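Local structure of acylphosphatase (Coxiella burnetii, 3TRG) at residues S62-I65 with L66-W69. The protein catalyses the hydrolysis of acyl phosphates to a carboxylate and inorganic phosphate. Sequence-based numbering, arbitrary orientation. Where two conformers were deposited one is given.
Sequences SIMI and LTEW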
ATOM      1  N   SER A  62      -8.568   7.224   2.237  1.00  8.37           N
ATOM      2  CA  SER A  62      -7.191   6.899   2.613  1.00  9.41           C
ATOM      3  C   SER A  62      -6.524   6.012   1.567  1.00 11.31           C
ATOM      4  O   SER A  62      -5.377   6.239   1.183  1.00  8.27           O
ATOM      5  CB  SER A  62      -7.138   6.223   3.984  1.00 12.09           C
ATOM      6  OG  SER A  62      -7.432   7.153   5.010  1.00 15.28           O
ATOM      7  N   ILE A  63      -7.239   4.988   1.119  0.86  8.66           N
ATOM      8  CA  ILE A  63      -6.731   4.112   0.066  0.86  9.21           C
ATOM      9  C   ILE A  63      -6.311   4.928  -1.161  0.86 11.10           C
ATOM     10  O   ILE A  63      -5.216   4.746  -1.705  0.86  9.13           O
ATOM     11  CB  ILE A  63      -7.781   3.042  -0.315  0.86  9.31           C
ATOM     12  CG1 ILE A  63      -7.935   2.031   0.826  0.86 10.49           C
ATOM     13  CG2 ILE A  63      -7.409   2.344  -1.618  0.86 11.43           C
ATOM     14  CD1 ILE A  63      -8.994   0.988   0.577  0.86 11.29           C
HETATM   15  N   MSE A  64      -7.168   5.851  -1.578  1.00 10.53           N
HETATM   16  CA  MSE A  64      -6.891   6.625  -2.784  1.00 10.88           C
HETATM   17  C   MSE A  64      -5.787   7.665  -2.614  1.00 13.08           C
HETATM   18  O   MSE A  64      -5.097   8.000  -3.569  1.00 15.69           O
HETATM   19  CB  MSE A  64      -8.175   7.247  -3.338  1.00 11.35           C
HETATM   20  CG  MSE A  64      -9.175   6.201  -3.804  1.00 12.26           C
HETATM   21 SE   MSE A  64      -8.428   5.073  -5.232  1.00 18.89          SE
HETATM   22  CE  MSE A  64      -8.341   6.434  -6.617  1.00 19.70           C
ATOM     23  N   ILE A  65      -5.616   8.163  -1.397  1.00 10.48           N
ATOM     24  CA  ILE A  65      -4.472   9.007  -1.102  1.00  9.67           C
ATOM     25  C   ILE A  65      -3.190   8.173  -1.195  1.00  8.65           C
ATOM     26  O   ILE A  65      -2.193   8.613  -1.767  1.00 10.65           O
ATOM     27  CB  ILE A  65      -4.604   9.651   0.280  1.00  8.23           C
ATOM     28  CG1 ILE A  65      -5.753  10.664   0.269  1.00 13.72           C
ATOM     29  CG2 ILE A  65      -3.295  10.326   0.689  1.00 13.09           C
ATOM     30  CD1 ILE A  65      -6.083  11.205   1.629  1.00 16.83           C
ATOM     31  N   LEU A  66      -3.227   6.957  -0.655  1.00  9.68           N
ATOM     32  CA  LEU A  66      -2.073   6.062  -0.747  1.00  9.11           C
ATOM     33  C   LEU A  66      -1.680   5.754  -2.189  1.00  9.22           C
ATOM     34  O   LEU A  66      -0.503   5.847  -2.544  1.00 11.30           O
ATOM     35  CB  LEU A  66      -2.339   4.752  -0.006  1.00  8.84           C
ATOM     36  CG  LEU A  66      -1.181   3.751  -0.037  1.00 10.63           C
ATOM     37  CD1 LEU A  66      -0.012   4.277   0.779  1.00 11.59           C
ATOM     38  CD2 LEU A  66      -1.649   2.408   0.499  1.00 10.97           C
ATOM     39  N   THR A  67      -2.656   5.380  -3.017  1.00  9.44           N
ATOM     40  CA  THR A  67      -2.357   5.022  -4.403  1.00 10.46           C
ATOM     41  C   THR A  67      -1.742   6.187  -5.178  1.00 12.81           C
ATOM     42  O   THR A  67      -0.928   5.972  -6.071  1.00 14.15           O
ATOM     43  CB  THR A  67      -3.581   4.460  -5.176  1.00 11.02           C
ATOM     44  OG1 THR A  67      -4.628   5.438  -5.227  1.00 12.52           O
ATOM     45  CG2 THR A  67      -4.101   3.185  -4.528  1.00 13.58           C
ATOM     46  N   GLU A  68      -2.125   7.416  -4.844  1.00  9.49           N
ATOM     47  CA  GLU A  68      -1.529   8.566  -5.515  1.00 10.21           C
ATOM     48  C   GLU A  68      -0.101   8.773  -5.023  1.00 11.65           C
ATOM     49  O   GLU A  68       0.803   9.060  -5.808  1.00 14.32           O
ATOM     50  CB  GLU A  68      -2.355   9.838  -5.318  1.00 14.17           C
ATOM     51  CG  GLU A  68      -1.697  11.058  -5.955  1.00 21.09           C
ATOM     52  CD  GLU A  68      -2.619  12.256  -6.062  1.00 29.44           C
ATOM     53  OE1 GLU A  68      -3.852  12.083  -5.948  1.00 30.04           O
ATOM     54  OE2 GLU A  68      -2.106  13.377  -6.271  1.00 34.19           O
ATOM     55  N   TRP A  69       0.095   8.605  -3.718  1.00  9.15           N
ATOM     56  CA  TRP A  69       1.409   8.777  -3.119  1.00  8.09           C
ATOM     57  C   TRP A  69       2.420   7.745  -3.627  1.00  9.00           C
ATOM     58  O   TRP A  69       3.621   8.019  -3.695  1.00 11.71           O
ATOM     59  CB  TRP A  69       1.312   8.712  -1.591  1.00  9.65           C
ATOM     60  CG  TRP A  69       2.655   8.755  -0.937  1.00 11.08           C
ATOM     61  CD1 TRP A  69       3.390   9.869  -0.647  1.00 11.33           C
ATOM     62  CD2 TRP A  69       3.441   7.633  -0.518  1.00 11.66           C
ATOM     63  NE1 TRP A  69       4.583   9.507  -0.065  1.00 11.34           N
ATOM     64  CE2 TRP A  69       4.635   8.140   0.026  1.00 11.92           C
ATOM     65  CE3 TRP A  69       3.245   6.247  -0.544  1.00  9.75           C
ATOM     66  CZ2 TRP A  69       5.632   7.312   0.538  1.00 13.40           C
ATOM     67  CZ3 TRP A  69       4.239   5.425  -0.037  1.00 12.04           C
ATOM     68  CH2 TRP A  69       5.417   5.962   0.495  1.00 13.86           C
TER
HETATM   69  O   HOH W   1      -5.103  11.410  -3.834  0.71 17.83           O
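Thr67 turns OG1 between its own backbone N and carbonyl carbon (chi1 61°), which points the hydroxyl back down the alpha-helix at Met64, here a selenomethionine, whose chain bends at chi2 and chi3 and brings SE slantwise past Thr67, 3.8 Å from its OG1. This is helix 60-69, the second of the two helices packed on one face of the acylphosphatase alpha/beta sandwich. Its i to i+4 bonds are regular where Thr67 N meets Ile63 O, with the donor in the carbonyl plane at 2.9 Å, and where Trp69 N reaches Ile65 O. Between them Met64 O is shared: Glu68 N donates to it over 3.3 Å from above the carbonyl plane, and Thr67 OG1 donates to Met64 O over 3.1 Å from that same face, so this oxygen takes two bonds from within the helix. The Thr67 methyl CG2 lies 3.4 Å from Ile63 O, on the side where Ile63 and Thr67 both pack on Ile14 of strand 11-19. On another side, Leu66 and Trp69 face helix 27-37, the indole making a cation-pi contact with Lys34. On the exposed side Glu68 runs out extended, and a water donates to its OE1 at a notably short 2.5 Å and, weakly, to Met64 O at 3.4 Å.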